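Local coordinates for protein Old Yellow Enzyme (Pichia, PDB 6AGZ) that probably reduces the carbon-carbon double bond of enone compounds asymmetrically, passing electrons through a bound flavin mononucleotide on a TIM-barrel scaffold, at residues A[367-372]-A[379-384]; A[32-37]-A[345-350]; A[241-246]-A[257-262]. All blocks are in the same frame, centred on the assembly; numbering follows the deposited sequence.

Contact 1. Residues A[367-372]-A[379-384]. With FMN (flavin mononucleotide), chain C.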
loop_
_atom_site.group_PDB
_atom_site.type_symbol
_atom_site.label_atom_id
_atom_site.label_comp_id
_atom_site.label_asym_id
_atom_site.label_seq_id
_atom_site.Cartn_x
_atom_site.Cartn_y
_atom_site.Cartn_z
ATOM N N ARG A 367 2.709 7.283 -33.791
ATOM C CA ARG A 367 3.209 8.178 -32.752
ATOM C C ARG A 367 3.800 9.455 -33.337
ATOM O O ARG A 367 3.738 10.515 -32.700
ATOM C CB ARG A 367 4.246 7.446 -31.895
ATOM C CG ARG A 367 5.142 8.355 -31.066
ATOM C CD ARG A 367 5.932 7.579 -30.025
ATOM N NE ARG A 367 5.075 7.085 -28.952
ATOM C CZ ARG A 367 4.649 7.829 -27.935
ATOM N NH1 ARG A 367 4.999 9.105 -27.850
ATOM N NH2 ARG A 367 3.872 7.296 -27.002
ATOM N N SER A 368 4.349 9.387 -34.552
ATOM C CA SER A 368 4.995 10.553 -35.148
ATOM C C SER A 368 4.031 11.711 -35.368
ATOM O O SER A 368 4.481 12.843 -35.578
ATOM C CB SER A 368 5.648 10.171 -36.478
ATOM O OG SER A 368 4.673 9.952 -37.481
ATOM N N ARG A 369 2.720 11.461 -35.323
ATOM C CA ARG A 369 1.720 12.507 -35.509
ATOM C C ARG A 369 0.853 12.702 -34.270
ATOM O O ARG A 369 -0.212 13.322 -34.353
ATOM C CB ARG A 369 0.853 12.207 -36.733
ATOM C CG ARG A 369 1.482 12.657 -38.046
ATOM C CD ARG A 369 1.632 11.515 -39.037
ATOM N NE ARG A 369 0.679 11.608 -40.139
ATOM C CZ ARG A 369 -0.163 10.640 -40.488
ATOM N NH1 ARG A 369 -0.173 9.494 -39.823
ATOM N NH2 ARG A 369 -0.993 10.819 -41.506
ATOM N N PHE A 370 1.291 12.185 -33.119
ATOM C CA PHE A 370 0.582 12.443 -31.869
ATOM C C PHE A 370 0.519 13.937 -31.575
ATOM O O PHE A 370 -0.541 14.470 -31.224
ATOM C CB PHE A 370 1.263 11.712 -30.710
ATOM C CG PHE A 370 0.975 10.237 -30.655
ATOM C CD1 PHE A 370 0.029 9.661 -31.485
ATOM C CD2 PHE A 370 1.646 9.428 -29.751
ATOM C CE1 PHE A 370 -0.234 8.303 -31.425
ATOM C CE2 PHE A 370 1.387 8.072 -29.683
ATOM C CZ PHE A 370 0.447 7.508 -30.521
ATOM N N TYR A 371 1.650 14.629 -31.718
ATOM C CA TYR A 371 1.780 16.021 -31.307
ATOM C C TYR A 371 2.040 16.949 -32.491
ATOM O O TYR A 371 2.674 17.995 -32.335
ATOM C CB TYR A 371 2.889 16.170 -30.267
ATOM C CG TYR A 371 2.737 15.268 -29.063
ATOM C CD1 TYR A 371 1.734 15.488 -28.126
ATOM C CD2 TYR A 371 3.602 14.200 -28.857
ATOM C CE1 TYR A 371 1.595 14.667 -27.022
ATOM C CE2 TYR A 371 3.471 13.375 -27.755
ATOM C CZ TYR A 371 2.466 13.614 -26.842
ATOM O OH TYR A 371 2.332 12.794 -25.744
ATOM N N LYS A 372 1.559 16.586 -33.678
ATOM C CA LYS A 372 1.710 17.450 -34.845
ATOM C C LYS A 372 0.838 18.685 -34.652
ATOM O O LYS A 372 -0.389 18.616 -34.784
ATOM C CB LYS A 372 1.340 16.700 -36.120
ATOM C CG LYS A 372 2.013 17.242 -37.376
ATOM C CD LYS A 372 1.705 16.377 -38.590
ATOM C CE LYS A 372 2.825 16.444 -39.622
ATOM N NZ LYS A 372 2.877 17.758 -40.320
ATOM N N TYR A 379 -4.574 13.239 -37.613
ATOM C CA TYR A 379 -5.576 13.610 -36.623
ATOM C C TYR A 379 -6.988 13.323 -37.105
ATOM O O TYR A 379 -7.770 12.687 -36.387
ATOM C CB TYR A 379 -5.422 15.098 -36.264
ATOM C CG TYR A 379 -6.270 15.560 -35.101
ATOM C CD1 TYR A 379 -5.885 15.301 -33.791
ATOM C CD2 TYR A 379 -7.443 16.271 -35.310
ATOM C CE1 TYR A 379 -6.653 15.726 -32.724
ATOM C CE2 TYR A 379 -8.216 16.702 -34.249
ATOM C CZ TYR A 379 -7.817 16.426 -32.959
ATOM O OH TYR A 379 -8.583 16.852 -31.900
ATOM N N LEU A 380 -7.337 13.776 -38.310
ATOM C CA LEU A 380 -8.630 13.491 -38.920
ATOM C C LEU A 380 -8.501 12.646 -40.181
ATOM O O LEU A 380 -9.507 12.408 -40.859
ATOM C CB LEU A 380 -9.368 14.793 -39.245
ATOM C CG LEU A 380 -9.870 15.626 -38.066
ATOM C CD1 LEU A 380 -10.530 16.902 -38.562
ATOM C CD2 LEU A 380 -10.834 14.817 -37.214
ATOM N N THR A 381 -7.294 12.190 -40.513
ATOM C CA THR A 381 -7.070 11.424 -41.732
ATOM C C THR A 381 -7.428 9.951 -41.589
ATOM O O THR A 381 -7.422 9.231 -42.592
ATOM C CB THR A 381 -5.606 11.544 -42.169
ATOM O OG1 THR A 381 -4.751 11.395 -41.027
ATOM C CG2 THR A 381 -5.351 12.896 -42.815
ATOM N N TRP A 382 -7.737 9.488 -40.381
ATOM C CA TRP A 382 -8.037 8.081 -40.167
ATOM C C TRP A 382 -9.431 7.746 -40.676
ATOM O O TRP A 382 -10.392 8.482 -40.437
ATOM C CB TRP A 382 -7.927 7.730 -38.683
ATOM C CG TRP A 382 -6.635 8.158 -38.073
ATOM C CD1 TRP A 382 -6.440 9.204 -37.218
ATOM C CD2 TRP A 382 -5.350 7.562 -38.278
ATOM N NE1 TRP A 382 -5.113 9.291 -36.873
ATOM C CE2 TRP A 382 -4.422 8.295 -37.511
ATOM C CE3 TRP A 382 -4.893 6.476 -39.033
ATOM C CZ2 TRP A 382 -3.066 7.978 -37.477
ATOM C CZ3 TRP A 382 -3.545 6.164 -38.998
ATOM C CH2 TRP A 382 -2.647 6.912 -38.225
ATOM N N GLY A 383 -9.536 6.624 -41.382
ATOM C CA GLY A 383 -10.820 6.148 -41.840
ATOM C C GLY A 383 -11.457 5.181 -40.861
ATOM O O GLY A 383 -10.828 4.695 -39.921
ATOM N N LYS A 384 -12.739 4.911 -41.088
ATOM C CA LYS A 384 -13.424 3.868 -40.343
ATOM C C LYS A 384 -12.894 2.502 -40.778
ATOM O O LYS A 384 -12.005 2.390 -41.628
ATOM C CB LYS A 384 -14.933 3.975 -40.546
ATOM C CG LYS A 384 -15.524 5.323 -40.152
ATOM C CD LYS A 384 -16.720 5.150 -39.230
ATOM C CE LYS A 384 -17.595 6.396 -39.202
ATOM N NZ LYS A 384 -17.041 7.460 -38.317
HETATM N N1 FMN C . -2.704 11.035 -19.966
HETATM C C2 FMN C . -3.245 12.054 -19.204
HETATM O O2 FMN C . -3.613 11.831 -18.051
HETATM N N3 FMN C . -3.372 13.323 -19.730
HETATM C C4 FMN C . -2.959 13.576 -21.021
HETATM O O4 FMN C . -3.069 14.705 -21.498
HETATM C C4A FMN C . -2.416 12.553 -21.788
HETATM N N5 FMN C . -2.005 12.809 -23.075
HETATM C C5A FMN C . -1.469 11.799 -23.843
HETATM C C6 FMN C . -1.056 12.067 -25.142
HETATM C C7 FMN C . -0.513 11.055 -25.923
HETATM C C7M FMN C . -0.071 11.345 -27.325
HETATM C C8 FMN C . -0.380 9.774 -25.405
HETATM C C8M FMN C . 0.207 8.680 -26.246
HETATM C C9 FMN C . -0.790 9.508 -24.105
HETATM C C9A FMN C . -1.338 10.519 -23.319
HETATM N N10 FMN C . -1.748 10.259 -22.023
HETATM C C10 FMN C . -2.287 11.277 -21.258
HETATM C "C1'" FMN C . -1.620 8.874 -21.455
HETATM C "C2'" FMN C . -2.858 8.082 -21.885
HETATM O "O2'" FMN C . -4.010 8.689 -21.342
HETATM C "C3'" FMN C . -2.806 6.610 -21.479
HETATM O "O3'" FMN C . -2.791 6.496 -20.074
HETATM C "C4'" FMN C . -1.582 5.919 -22.074
HETATM O "O4'" FMN C . -1.474 6.244 -23.442
HETATM C "C5'" FMN C . -1.665 4.404 -21.939
HETATM O "O5'" FMN C . -2.868 3.944 -22.515
HETATM P P FMN C . -2.837 3.117 -23.896
HETATM O O1P FMN C . -1.870 1.965 -23.758
HETATM O O2P FMN C . -4.215 2.582 -24.203
HETATM O O3P FMN C . -2.393 4.035 -25.009
HETATM O O HOH W 1 -3.549 9.201 -40.673
#
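Arg369 meets Thr381 and Trp382 within the long C-terminal loop that follows the last helix of the TIM barrel and reaches the flavin. The polar part is indirect. Arg369 NH2 lies 3.8 Å from Thr381 OG1, and a water spans the gap, bonded to OG1 and held weakly by NH2 at 3.1 Å. Thr381 OG1 is also hydrogen-bonded to Gly378 N. The water rests over the centre of one face of the Trp382 indole. Trp382 adds packing, its CH2 being 3.9 Å from Arg369 NH1, with the guanidinium and ring planes 68° apart. Salt bridges from NH1 to Asp366 and from NH2 to Asp377 settle the charge outside these segments and probably fix the guanidinium's orientation.

The apolar part faces the cofactor. With CG anti to its carbonyl carbon (chi1 -77°), Phe370 brings CD2 to 3.5 Å from FMN C7M and CE2 to 3.7 Å from FMN C8M, so both methyls of the dimethylbenzene end rest against the ring. CE2 also sits over the centre of one face of the Arg367 guanidinium. Shortening Phe370 to an alanine removes the ring, which would probably leave a gap beside C7M and C8M and the Arg367 guanidinium freer to turn. From a different direction, Tyr371 comes against the same end of the flavin, its OH 3.2 Å from FMN C7M.

Contact 2. Residues A[32-37]-A[345-350]. With FMN (flavin mononucleotide), chain C.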
loop_
_atom_site.group_PDB
_atom_site.type_symbol
_atom_site.label_atom_id
_atom_site.label_comp_id
_atom_site.label_asym_id
_atom_site.label_seq_id
_atom_site.Cartn_x
_atom_site.Cartn_y
_atom_site.Cartn_z
ATOM N N PRO A 32 -9.209 7.659 -22.814
ATOM C CA PRO A 32 -8.526 8.413 -21.760
ATOM C C PRO A 32 -8.076 9.766 -22.278
ATOM O O PRO A 32 -8.058 9.996 -23.497
ATOM C CB PRO A 32 -7.323 7.519 -21.407
ATOM C CG PRO A 32 -7.612 6.184 -22.040
ATOM C CD PRO A 32 -8.428 6.491 -23.248
ATOM N N PRO A 33 -7.720 10.694 -21.390
ATOM C CA PRO A 33 -7.217 11.994 -21.851
ATOM C C PRO A 33 -5.977 11.817 -22.715
ATOM O O PRO A 33 -5.024 11.141 -22.328
ATOM C CB PRO A 33 -6.901 12.736 -20.546
ATOM C CG PRO A 33 -6.767 11.663 -19.511
ATOM C CD PRO A 33 -7.737 10.603 -19.920
ATOM N N THR A 34 -6.006 12.420 -23.903
ATOM C CA THR A 34 -4.923 12.271 -24.872
ATOM C C THR A 34 -4.612 13.637 -25.469
ATOM O O THR A 34 -5.397 14.165 -26.263
ATOM C CB THR A 34 -5.292 11.266 -25.963
ATOM O OG1 THR A 34 -5.729 10.043 -25.356
ATOM C CG2 THR A 34 -4.088 10.981 -26.847
ATOM N N THR A 35 -3.467 14.196 -25.093
ATOM C CA THR A 35 -3.055 15.506 -25.580
ATOM C C THR A 35 -2.657 15.424 -27.049
ATOM O O THR A 35 -1.878 14.551 -27.444
ATOM C CB THR A 35 -1.889 16.029 -24.742
ATOM O OG1 THR A 35 -2.342 16.313 -23.411
ATOM C CG2 THR A 35 -1.301 17.286 -25.360
ATOM N N ARG A 36 -3.189 16.342 -27.860
ATOM C CA ARG A 36 -2.921 16.356 -29.295
ATOM C C ARG A 36 -2.481 17.707 -29.843
ATOM O O ARG A 36 -1.929 17.743 -30.949
ATOM C CB ARG A 36 -4.160 15.892 -30.078
ATOM C CG ARG A 36 -4.685 14.521 -29.674
ATOM C CD ARG A 36 -3.633 13.438 -29.857
ATOM N NE ARG A 36 -3.109 13.402 -31.218
ATOM C CZ ARG A 36 -3.712 12.794 -32.235
ATOM N NH1 ARG A 36 -4.866 12.169 -32.047
ATOM N NH2 ARG A 36 -3.160 12.811 -33.441
ATOM N N PHE A 37 -2.714 18.810 -29.126
ATOM C CA PHE A 37 -2.268 20.146 -29.536
ATOM C C PHE A 37 -2.898 20.570 -30.864
ATOM O O PHE A 37 -2.218 21.042 -31.778
ATOM C CB PHE A 37 -0.741 20.219 -29.612
ATOM C CG PHE A 37 -0.059 20.039 -28.289
ATOM C CD1 PHE A 37 -0.533 20.680 -27.156
ATOM C CD2 PHE A 37 1.055 19.223 -28.176
ATOM C CE1 PHE A 37 0.095 20.515 -25.936
ATOM C CE2 PHE A 37 1.687 19.052 -26.959
ATOM C CZ PHE A 37 1.208 19.700 -25.837
ATOM N N TYR A 345 -4.653 3.507 -29.485
ATOM C CA TYR A 345 -5.442 2.946 -30.573
ATOM C C TYR A 345 -6.721 3.728 -30.835
ATOM O O TYR A 345 -7.267 3.641 -31.939
ATOM C CB TYR A 345 -5.771 1.479 -30.293
ATOM C CG TYR A 345 -4.636 0.549 -30.644
ATOM C CD1 TYR A 345 -4.338 0.260 -31.968
ATOM C CD2 TYR A 345 -3.855 -0.031 -29.654
ATOM C CE1 TYR A 345 -3.298 -0.584 -32.299
ATOM C CE2 TYR A 345 -2.811 -0.878 -29.975
ATOM C CZ TYR A 345 -2.538 -1.151 -31.297
ATOM O OH TYR A 345 -1.500 -1.995 -31.621
ATOM N N PHE A 346 -7.208 4.491 -29.856
ATOM C CA PHE A 346 -8.370 5.337 -30.105
ATOM C C PHE A 346 -8.020 6.504 -31.018
ATOM O O PHE A 346 -8.894 7.025 -31.721
ATOM C CB PHE A 346 -8.947 5.843 -28.784
ATOM C CG PHE A 346 -10.445 5.750 -28.700
ATOM C CD1 PHE A 346 -11.238 6.079 -29.787
ATOM C CD2 PHE A 346 -11.059 5.325 -27.533
ATOM C CE1 PHE A 346 -12.617 5.989 -29.708
ATOM C CE2 PHE A 346 -12.437 5.235 -27.448
ATOM C CZ PHE A 346 -13.216 5.568 -28.538
ATOM N N THR A 347 -6.751 6.922 -31.028
ATOM C CA THR A 347 -6.336 8.012 -31.906
ATOM C C THR A 347 -6.419 7.605 -33.372
ATOM O O THR A 347 -6.798 8.416 -34.226
ATOM C CB THR A 347 -4.915 8.458 -31.560
ATOM O OG1 THR A 347 -3.994 7.394 -31.836
ATOM C CG2 THR A 347 -4.817 8.840 -30.089
ATOM N N SER A 348 -6.067 6.360 -33.686
ATOM C CA SER A 348 -6.035 5.879 -35.060
ATOM C C SER A 348 -7.274 5.079 -35.438
ATOM O O SER A 348 -7.394 4.651 -36.591
ATOM C CB SER A 348 -4.783 5.028 -35.290
ATOM O OG SER A 348 -4.765 3.899 -34.434
ATOM N N ASN A 349 -8.194 4.866 -34.499
ATOM C CA ASN A 349 -9.426 4.119 -34.743
ATOM C C ASN A 349 -10.594 4.928 -34.201
ATOM O O ASN A 349 -10.979 4.773 -33.033
ATOM C CB ASN A 349 -9.373 2.733 -34.101
ATOM C CG ASN A 349 -8.249 1.878 -34.652
ATOM O OD1 ASN A 349 -7.100 1.971 -34.216
ATOM N ND2 ASN A 349 -8.582 1.033 -35.619
ATOM N N PRO A 350 -11.180 5.811 -35.016
ATOM C CA PRO A 350 -12.342 6.578 -34.546
ATOM C C PRO A 350 -13.546 5.710 -34.237
ATOM O O PRO A 350 -14.387 6.108 -33.421
ATOM C CB PRO A 350 -12.623 7.545 -35.706
ATOM C CG PRO A 350 -12.042 6.880 -36.904
ATOM C CD PRO A 350 -10.821 6.147 -36.404
HETATM N N1 FMN C . -2.704 11.035 -19.966
HETATM C C2 FMN C . -3.245 12.054 -19.204
HETATM O O2 FMN C . -3.613 11.831 -18.051
HETATM N N3 FMN C . -3.372 13.323 -19.730
HETATM C C4 FMN C . -2.959 13.576 -21.021
HETATM O O4 FMN C . -3.069 14.705 -21.498
HETATM C C4A FMN C . -2.416 12.553 -21.788
HETATM N N5 FMN C . -2.005 12.809 -23.075
HETATM C C5A FMN C . -1.469 11.799 -23.843
HETATM C C6 FMN C . -1.056 12.067 -25.142
HETATM C C7 FMN C . -0.513 11.055 -25.923
HETATM C C7M FMN C . -0.071 11.345 -27.325
HETATM C C8 FMN C . -0.380 9.774 -25.405
HETATM C C8M FMN C . 0.207 8.680 -26.246
HETATM C C9 FMN C . -0.790 9.508 -24.105
HETATM C C9A FMN C . -1.338 10.519 -23.319
HETATM N N10 FMN C . -1.748 10.259 -22.023
HETATM C C10 FMN C . -2.287 11.277 -21.258
HETATM C "C1'" FMN C . -1.620 8.874 -21.455
HETATM C "C2'" FMN C . -2.858 8.082 -21.885
HETATM O "O2'" FMN C . -4.010 8.689 -21.342
HETATM C "C3'" FMN C . -2.806 6.610 -21.479
HETATM O "O3'" FMN C . -2.791 6.496 -20.074
HETATM C "C4'" FMN C . -1.582 5.919 -22.074
HETATM O "O4'" FMN C . -1.474 6.244 -23.442
HETATM C "C5'" FMN C . -1.665 4.404 -21.939
HETATM O "O5'" FMN C . -2.868 3.944 -22.515
HETATM P P FMN C . -2.837 3.117 -23.896
HETATM O O1P FMN C . -1.870 1.965 -23.758
HETATM O O2P FMN C . -4.215 2.582 -24.203
HETATM O O3P FMN C . -2.393 4.035 -25.009
HETATM O O HOH W 2 -6.139 11.112 -34.445
#
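Thr347, on the short helix 344-348 that follows the last barrel strand, faces Thr34 and Arg36 of the loop leaving the first strand; the CA atoms of the two segments approach most closely at Thr34 and Thr347, 8.3 Å apart. Along the helix, Phe346 comes first, its CB directed toward the loop 32-37 and its ring meeting that of Phe31, at the base of the same loop.

Thr347 carries the direct contact. Its OG1 sits between the backbone N and the carbonyl carbon (chi1 65°) and bonds to Arg344 O, which leaves the methyl to face the loop. CG2 of Thr347 packs 4.0 Å from CG2 of Thr34, and the CB of Thr347 lies 3.7 Å from Arg36 NH1. A water lying in the guanidinium plane, at its edge, accepts from Arg36 NH1 at 2.9 Å and can donate to Thr347 O at 2.8 Å. Ser348 follows, bonded to Thr363 O.

The loop's other polar groups look to the cofactor or hold the backbone. Thr34 OG1 bonds to Pro32 O from 50° above the carbonyl plane and also to Ser343 OG, while its CG2 reaches FMN C6 at 3.6 Å. Thr35 OG1 donates to FMN O4 at 2.6 Å, and FMN O2' donates to Pro33 O at 2.8 Å. Arg36 NE and NH2 bond to the backbone carbonyls of Phe370, Arg369 and Gly378. Such spreading of a buried guanidinium over carbonyls and water would probably soften the cost of its charge, and the Thr35 bond to O4 would probably help stabilise the negative charge that builds up on the flavin ring when it is reduced.

Contact 3. Residues A[241-246]-A[257-262]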
loop_
_atom_site.group_PDB
_atom_site.type_symbol
_atom_site.label_atom_id
_atom_site.label_comp_id
_atom_site.label_asym_id
_atom_site.label_seq_id
_atom_site.Cartn_x
_atom_site.Cartn_y
_atom_site.Cartn_z
ATOM N N SER A 241 -0.657 8.181 -10.884
ATOM C CA SER A 241 0.338 7.310 -11.514
ATOM C C SER A 241 1.437 7.012 -10.506
ATOM O O SER A 241 2.547 7.552 -10.589
ATOM C CB SER A 241 0.913 7.952 -12.778
ATOM O OG SER A 241 1.624 9.137 -12.467
ATOM N N PRO A 242 1.163 6.141 -9.531
ATOM C CA PRO A 242 2.134 5.921 -8.445
ATOM C C PRO A 242 3.482 5.396 -8.911
ATOM O O PRO A 242 4.507 5.743 -8.310
ATOM C CB PRO A 242 1.421 4.905 -7.541
ATOM C CG PRO A 242 -0.032 5.044 -7.874
ATOM C CD PRO A 242 -0.072 5.365 -9.334
ATOM N N TYR A 243 3.520 4.574 -9.959
ATOM C CA TYR A 243 4.763 3.956 -10.402
ATOM C C TYR A 243 5.517 4.773 -11.442
ATOM O O TYR A 243 6.677 4.457 -11.729
ATOM C CB TYR A 243 4.489 2.561 -10.976
ATOM C CG TYR A 243 4.008 1.554 -9.959
ATOM C CD1 TYR A 243 4.850 1.093 -8.956
ATOM C CD2 TYR A 243 2.714 1.052 -10.008
ATOM C CE1 TYR A 243 4.416 0.168 -8.028
ATOM C CE2 TYR A 243 2.271 0.127 -9.084
ATOM C CZ TYR A 243 3.126 -0.311 -8.095
ATOM O OH TYR A 243 2.691 -1.233 -7.171
ATOM N N ALA A 244 4.897 5.803 -12.012
ATOM C CA ALA A 244 5.527 6.549 -13.091
ATOM C C ALA A 244 6.748 7.314 -12.595
ATOM O O ALA A 244 6.785 7.813 -11.467
ATOM C CB ALA A 244 4.527 7.517 -13.725
ATOM N N THR A 245 7.760 7.399 -13.460
ATOM C CA THR A 245 8.968 8.174 -13.196
ATOM C C THR A 245 9.143 9.297 -14.213
ATOM O O THR A 245 10.238 9.856 -14.338
ATOM C CB THR A 245 10.200 7.266 -13.187
ATOM O OG1 THR A 245 10.246 6.510 -14.403
ATOM C CG2 THR A 245 10.148 6.309 -12.003
ATOM N N PHE A 246 8.082 9.633 -14.941
ATOM C CA PHE A 246 8.150 10.687 -15.941
ATOM C C PHE A 246 8.339 12.046 -15.278
ATOM O O PHE A 246 7.705 12.355 -14.265
ATOM C CB PHE A 246 6.874 10.674 -16.788
ATOM C CG PHE A 246 6.900 11.623 -17.954
ATOM C CD1 PHE A 246 7.827 11.473 -18.972
ATOM C CD2 PHE A 246 5.973 12.650 -18.047
ATOM C CE1 PHE A 246 7.842 12.341 -20.052
ATOM C CE2 PHE A 246 5.981 13.518 -19.123
ATOM C CZ PHE A 246 6.917 13.364 -20.127
ATOM N N HIS A 257 7.888 5.062 -0.139
ATOM C CA HIS A 257 7.365 4.214 -1.202
ATOM C C HIS A 257 5.999 4.719 -1.668
ATOM O O HIS A 257 5.189 5.168 -0.847
ATOM C CB HIS A 257 7.255 2.766 -0.716
ATOM C CG HIS A 257 7.201 1.755 -1.818
ATOM N ND1 HIS A 257 6.034 1.429 -2.474
ATOM C CD2 HIS A 257 8.172 0.995 -2.379
ATOM C CE1 HIS A 257 6.287 0.514 -3.392
ATOM N NE2 HIS A 257 7.577 0.232 -3.354
ATOM N N PRO A 258 5.714 4.668 -2.972
ATOM C CA PRO A 258 4.423 5.181 -3.465
ATOM C C PRO A 258 3.220 4.404 -2.965
ATOM O O PRO A 258 2.103 4.933 -3.007
ATOM C CB PRO A 258 4.564 5.073 -4.990
ATOM C CG PRO A 258 5.616 4.028 -5.202
ATOM C CD PRO A 258 6.581 4.206 -4.069
ATOM N N ILE A 259 3.401 3.162 -2.507
ATOM C CA ILE A 259 2.280 2.422 -1.934
ATOM C C ILE A 259 1.795 3.098 -0.658
ATOM O O ILE A 259 0.593 3.103 -0.363
ATOM C CB ILE A 259 2.680 0.950 -1.702
ATOM C CG1 ILE A 259 2.823 0.227 -3.045
ATOM C CG2 ILE A 259 1.665 0.235 -0.824
ATOM C CD1 ILE A 259 3.256 -1.219 -2.925
ATOM N N ALA A 260 2.708 3.701 0.106
ATOM C CA ALA A 260 2.326 4.414 1.321
ATOM C C ALA A 260 1.706 5.770 1.007
ATOM O O ALA A 260 0.638 6.109 1.523
ATOM C CB ALA A 260 3.542 4.585 2.232
ATOM N N GLN A 261 2.380 6.564 0.174
ATOM C CA GLN A 261 1.896 7.898 -0.171
ATOM C C GLN A 261 0.552 7.827 -0.893
ATOM O O GLN A 261 -0.469 8.337 -0.408
ATOM C CB GLN A 261 2.949 8.596 -1.035
ATOM C CG GLN A 261 2.616 10.007 -1.464
ATOM C CD GLN A 261 2.681 11.002 -0.326
ATOM O OE1 GLN A 261 3.754 11.283 0.210
ATOM N NE2 GLN A 261 1.533 11.557 0.036
ATOM N N PHE A 262 0.538 7.173 -2.054
ATOM C CA PHE A 262 -0.695 7.042 -2.818
ATOM C C PHE A 262 -1.685 6.112 -2.133
ATOM O O PHE A 262 -2.895 6.234 -2.348
ATOM C CB PHE A 262 -0.381 6.556 -4.230
ATOM C CG PHE A 262 0.462 7.516 -5.020
ATOM C CD1 PHE A 262 -0.130 8.442 -5.860
ATOM C CD2 PHE A 262 1.843 7.502 -4.909
ATOM C CE1 PHE A 262 0.642 9.333 -6.584
ATOM C CE2 PHE A 262 2.619 8.390 -5.630
ATOM C CZ PHE A 262 2.017 9.306 -6.469
#
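At the beta-alpha connection from barrel strand 236-240 to helix 258-274, Pro242 sets its CA, CB and CG over one face of Phe262. The CA of Pro242 stands 3.8 Å from the ring centroid and only 11° off the ring normal, a CH-pi contact almost directly over the centre, while its CB comes within 3.7 Å of CD2. Phe262 has CG anti to its carbonyl carbon (chi1 -63°), which carries the ring alongside the first helical turn, where the CA of Pro258 meets its edge in plane. Pro258 itself packs on the turn: its CB is 3.4 Å from Pro242 O and 4.1 Å from Pro242 CB.

Each segment has its own local brace. The residues from Ser241 to Ala244 form a type I beta turn, closed by Ala244 N bonding to Ser241 O at 3.3 Å. The helix starts with an N-cap at His257, whose ND1 accepts from Ile259 N at 3.2 Å with a nearly straight N-H...N angle of 167°, the donor lying close to the imidazole plane. In this eight-stranded TIM barrel the helix outside the wall is thus packed against the loop that leaves the C-terminal end of its preceding strand.

Tyr243 reaches across at the end of its ring, its OH 4.3 Å from Ile259 CD1. That hydroxyl is bonded to Trp304 NE1, to Asp301 O and to Gln307 NE2 of the second subunit, and across the same dimer interface Ile259 packs against Ile259 of that subunit.

Overall arrangement
From the N terminus, strand 29-31 runs into the loop 32-37, whose partner is helix 344-348: contact 2 spans some 300 residues and joins the loop after the first barrel strand to the short helix after the last. Contact 3 falls within that span as a short local closure between strand 236-240 and helix 258-274, at the subunit interface; its centre is about 25 Å from that of contact 2, without touching it. Contact 1 closes last, in series after both, in the C-terminal loop. It adjoins contact 2, with centres about 8 Å apart and Trp382 packed against Thr347, and the two share the flavin. No contacts cross.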